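Tetracycline repressor protein class G (Acinetobacter baumannii, PDB 6RX9) represses the tetracycline resistance element by binding operator DNA through an N-terminal helix-turn-helix region, and loses affinity for it when tetracycline binds. Local coordinates at residues V20-L25 with A50-L55. Numbering follows the deposited sequence.
Sequences VGMDSL and ALLDAL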
ATOM      1  N   VAL A  20      14.204  17.664   0.439  1.00 46.41           N
ATOM      2  CA  VAL A  20      13.169  18.374  -0.379  1.00 46.65           C
ATOM      3  C   VAL A  20      11.991  17.452  -0.719  1.00 45.02           C
ATOM      4  O   VAL A  20      10.916  17.989  -1.047  1.00 44.75           O
ATOM      5  CB  VAL A  20      13.780  18.992  -1.654  1.00 47.33           C
ATOM      6  CG1 VAL A  20      14.950  19.907  -1.327  1.00 48.54           C
ATOM      7  CG2 VAL A  20      14.188  17.940  -2.676  1.00 46.25           C
ATOM      8  N   GLY A  21      12.170  16.130  -0.663  1.00 43.24           N
ATOM      9  CA  GLY A  21      11.095  15.158  -0.931  1.00 42.47           C
ATOM     10  C   GLY A  21      11.000  14.788  -2.402  1.00 42.20           C
ATOM     11  O   GLY A  21      11.682  15.427  -3.233  1.00 42.55           O
ATOM     12  N   MET A  22      10.153  13.800  -2.695  1.00 42.07           N
ATOM     13  CA  MET A  22       9.985  13.125  -4.012  1.00 42.32           C
ATOM     14  C   MET A  22       9.497  14.121  -5.074  1.00 42.85           C
ATOM     15  O   MET A  22       9.994  14.063  -6.218  1.00 41.68           O
ATOM     16  CB  MET A  22       8.965  11.996  -3.849  1.00 43.04           C
ATOM     17  CG  MET A  22       8.711  11.167  -5.081  1.00 43.79           C
ATOM     18  SD  MET A  22       7.379   9.989  -4.729  1.00 44.92           S
ATOM     19  CE  MET A  22       7.346   9.055  -6.257  1.00 44.50           C
ATOM     20  N   ASP A  23       8.555  14.996  -4.709  1.00 43.63           N
ATOM     21  CA  ASP A  23       7.868  15.925  -5.647  1.00 45.16           C
ATOM     22  C   ASP A  23       8.847  17.002  -6.134  1.00 45.03           C
ATOM     23  O   ASP A  23       8.802  17.320  -7.335  1.00 46.50           O
ATOM     24  CB  ASP A  23       6.611  16.522  -5.003  1.00 46.85           C
ATOM     25  CG  ASP A  23       5.510  15.506  -4.737  1.00 47.00           C
ATOM     26  OD1 ASP A  23       5.550  14.414  -5.344  1.00 46.94           O
ATOM     27  OD2 ASP A  23       4.613  15.812  -3.924  1.00 49.36           O
ATOM     28  N   SER A  24       9.703  17.528  -5.249  1.00 44.41           N
ATOM     29  CA  SER A  24      10.656  18.635  -5.534  1.00 44.98           C
ATOM     30  C   SER A  24      11.967  18.106  -6.136  1.00 43.15           C
ATOM     31  O   SER A  24      12.744  18.933  -6.645  1.00 43.40           O
ATOM     32  CB  SER A  24      10.930  19.451  -4.297  1.00 46.43           C
ATOM     33  OG  SER A  24       9.758  20.129  -3.874  1.00 48.45           O
ATOM     34  N   LEU A  25      12.216  16.796  -6.065  1.00 41.14           N
ATOM     35  CA  LEU A  25      13.451  16.160  -6.607  1.00 40.05           C
ATOM     36  C   LEU A  25      13.457  16.293  -8.135  1.00 39.41           C
ATOM     37  O   LEU A  25      12.442  15.945  -8.763  1.00 39.19           O
ATOM     38  CB  LEU A  25      13.485  14.692  -6.165  1.00 39.28           C
ATOM     39  CG  LEU A  25      14.728  13.897  -6.556  1.00 39.37           C
ATOM     40  CD1 LEU A  25      15.994  14.551  -6.022  1.00 40.09           C
ATOM     41  CD2 LEU A  25      14.621  12.461  -6.060  1.00 38.73           C
ATOM     42  N   ALA A  50      13.797   7.160 -14.160  1.00 34.71           N
ATOM     43  CA  ALA A  50      14.987   6.281 -14.072  1.00 33.87           C
ATOM     44  C   ALA A  50      15.653   6.454 -12.702  1.00 32.57           C
ATOM     45  O   ALA A  50      16.020   5.432 -12.094  1.00 31.79           O
ATOM     46  CB  ALA A  50      15.940   6.581 -15.204  1.00 34.60           C
ATOM     47  N   LEU A  51      15.780   7.698 -12.223  1.00 32.41           N
ATOM     48  CA  LEU A  51      16.369   8.027 -10.893  1.00 32.20           C
ATOM     49  C   LEU A  51      15.527   7.381  -9.781  1.00 31.81           C
ATOM     50  O   LEU A  51      16.125   6.744  -8.882  1.00 30.89           O
ATOM     51  CB  LEU A  51      16.434   9.548 -10.724  1.00 32.44           C
ATOM     52  CG  LEU A  51      16.935  10.041  -9.368  1.00 32.43           C
ATOM     53  CD1 LEU A  51      18.322   9.499  -9.068  1.00 32.57           C
ATOM     54  CD2 LEU A  51      16.930  11.561  -9.305  1.00 33.44           C
ATOM     55  N   LEU A  52      14.200   7.541  -9.833  1.00 31.94           N
ATOM     56  CA  LEU A  52      13.265   6.980  -8.817  1.00 32.17           C
ATOM     57  C   LEU A  52      13.403   5.450  -8.775  1.00 32.28           C
ATOM     58  O   LEU A  52      13.405   4.899  -7.657  1.00 32.32           O
ATOM     59  CB  LEU A  52      11.824   7.397  -9.135  1.00 32.38           C
ATOM     60  CG  LEU A  52      11.493   8.874  -8.920  1.00 33.08           C
ATOM     61  CD1 LEU A  52      10.020   9.139  -9.178  1.00 33.72           C
ATOM     62  CD2 LEU A  52      11.878   9.335  -7.522  1.00 33.05           C
ATOM     63  N   ASP A  53      13.507   4.796  -9.938  1.00 33.53           N
ATOM     64  CA  ASP A  53      13.721   3.325 -10.056  1.00 34.34           C
ATOM     65  C   ASP A  53      14.971   2.917  -9.266  1.00 33.95           C
ATOM     66  O   ASP A  53      14.898   1.916  -8.517  1.00 32.93           O
ATOM     67  CB  ASP A  53      13.849   2.878 -11.516  1.00 36.17           C
ATOM     68  CG  ASP A  53      12.566   2.962 -12.328  1.00 37.60           C
ATOM     69  OD1 ASP A  53      11.488   3.122 -11.721  1.00 39.05           O
ATOM     70  OD2 ASP A  53      12.658   2.874 -13.568  1.00 39.57           O
ATOM     71  N   ALA A  54      16.073   3.658  -9.422  1.00 33.28           N
ATOM     72  CA  ALA A  54      17.374   3.387  -8.762  1.00 33.41           C
ATOM     73  C   ALA A  54      17.264   3.631  -7.251  1.00 32.69           C
ATOM     74  O   ALA A  54      17.842   2.836  -6.483  1.00 32.79           O
ATOM     75  CB  ALA A  54      18.462   4.229  -9.378  1.00 33.79           C
ATOM     76  N   LEU A  55      16.553   4.685  -6.838  1.00 32.15           N
ATOM     77  CA  LEU A  55      16.323   5.018  -5.406  1.00 32.34           C
ATOM     78  C   LEU A  55      15.527   3.884  -4.746  1.00 32.23           C
ATOM     79  O   LEU A  55      15.911   3.473  -3.633  1.00 32.47           O
ATOM     80  CB  LEU A  55      15.580   6.354  -5.290  1.00 32.28           C
ATOM     81  CG  LEU A  55      16.412   7.599  -5.604  1.00 32.78           C
ATOM     82  CD1 LEU A  55      15.528   8.833  -5.693  1.00 33.05           C
ATOM     83  CD2 LEU A  55      17.508   7.804  -4.570  1.00 33.31           C
TER
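Met22 and Leu25, in the turn that leads into the helix-turn-helix of this TetR-family repressor, meet Leu51, Leu52 and Leu55 of helix 48-59 in the hydrophobic core of the DNA-binding domain. Leu25 takes the larger share through a single methyl. Its CG stands anti to the backbone N (chi1 -176°), and from there CD2 reaches the face of helix 48-59 formed by Leu51, Leu52 and Leu55. The closest approach is tip to tip with Leu55, CD2 of Leu25 to CD1 of Leu55 at 3.8 Å. CD2 of Leu51 faces the same methyl of Leu25 end-on at 4.1 Å. The extended chain of Met22, its torsions all near 180°, carries CE to Leu52, and the two side chains cross at about a right angle. CE of Met22 makes the closest contact of this pair, 4.0 Å to CD1 of Leu52. The other methyl of Leu52, CD2, lies between CG of Met22 and CD2 of Leu25, at 4.4 Å from each. The contact between the segments is wholly apolar, but the backbone of the turn is tied to the start of helix 48-59 nearby, where Lys48 NZ hydrogen-bonds to the carbonyl oxygens of both Met22 and Leu25. The turn is closed by a weak hydrogen bond from Leu25 N to Gly21 O (3.2 Å), just past the end of helix 6-20. That helix completes the core, with Leu16 against Leu25, Ile10 against Leu51 and Leu14 against Leu55, whereas Met22 also packs on Arg98 and Ile99 of helix 96-102, the helix that carries His100, a probable magnesium ligand.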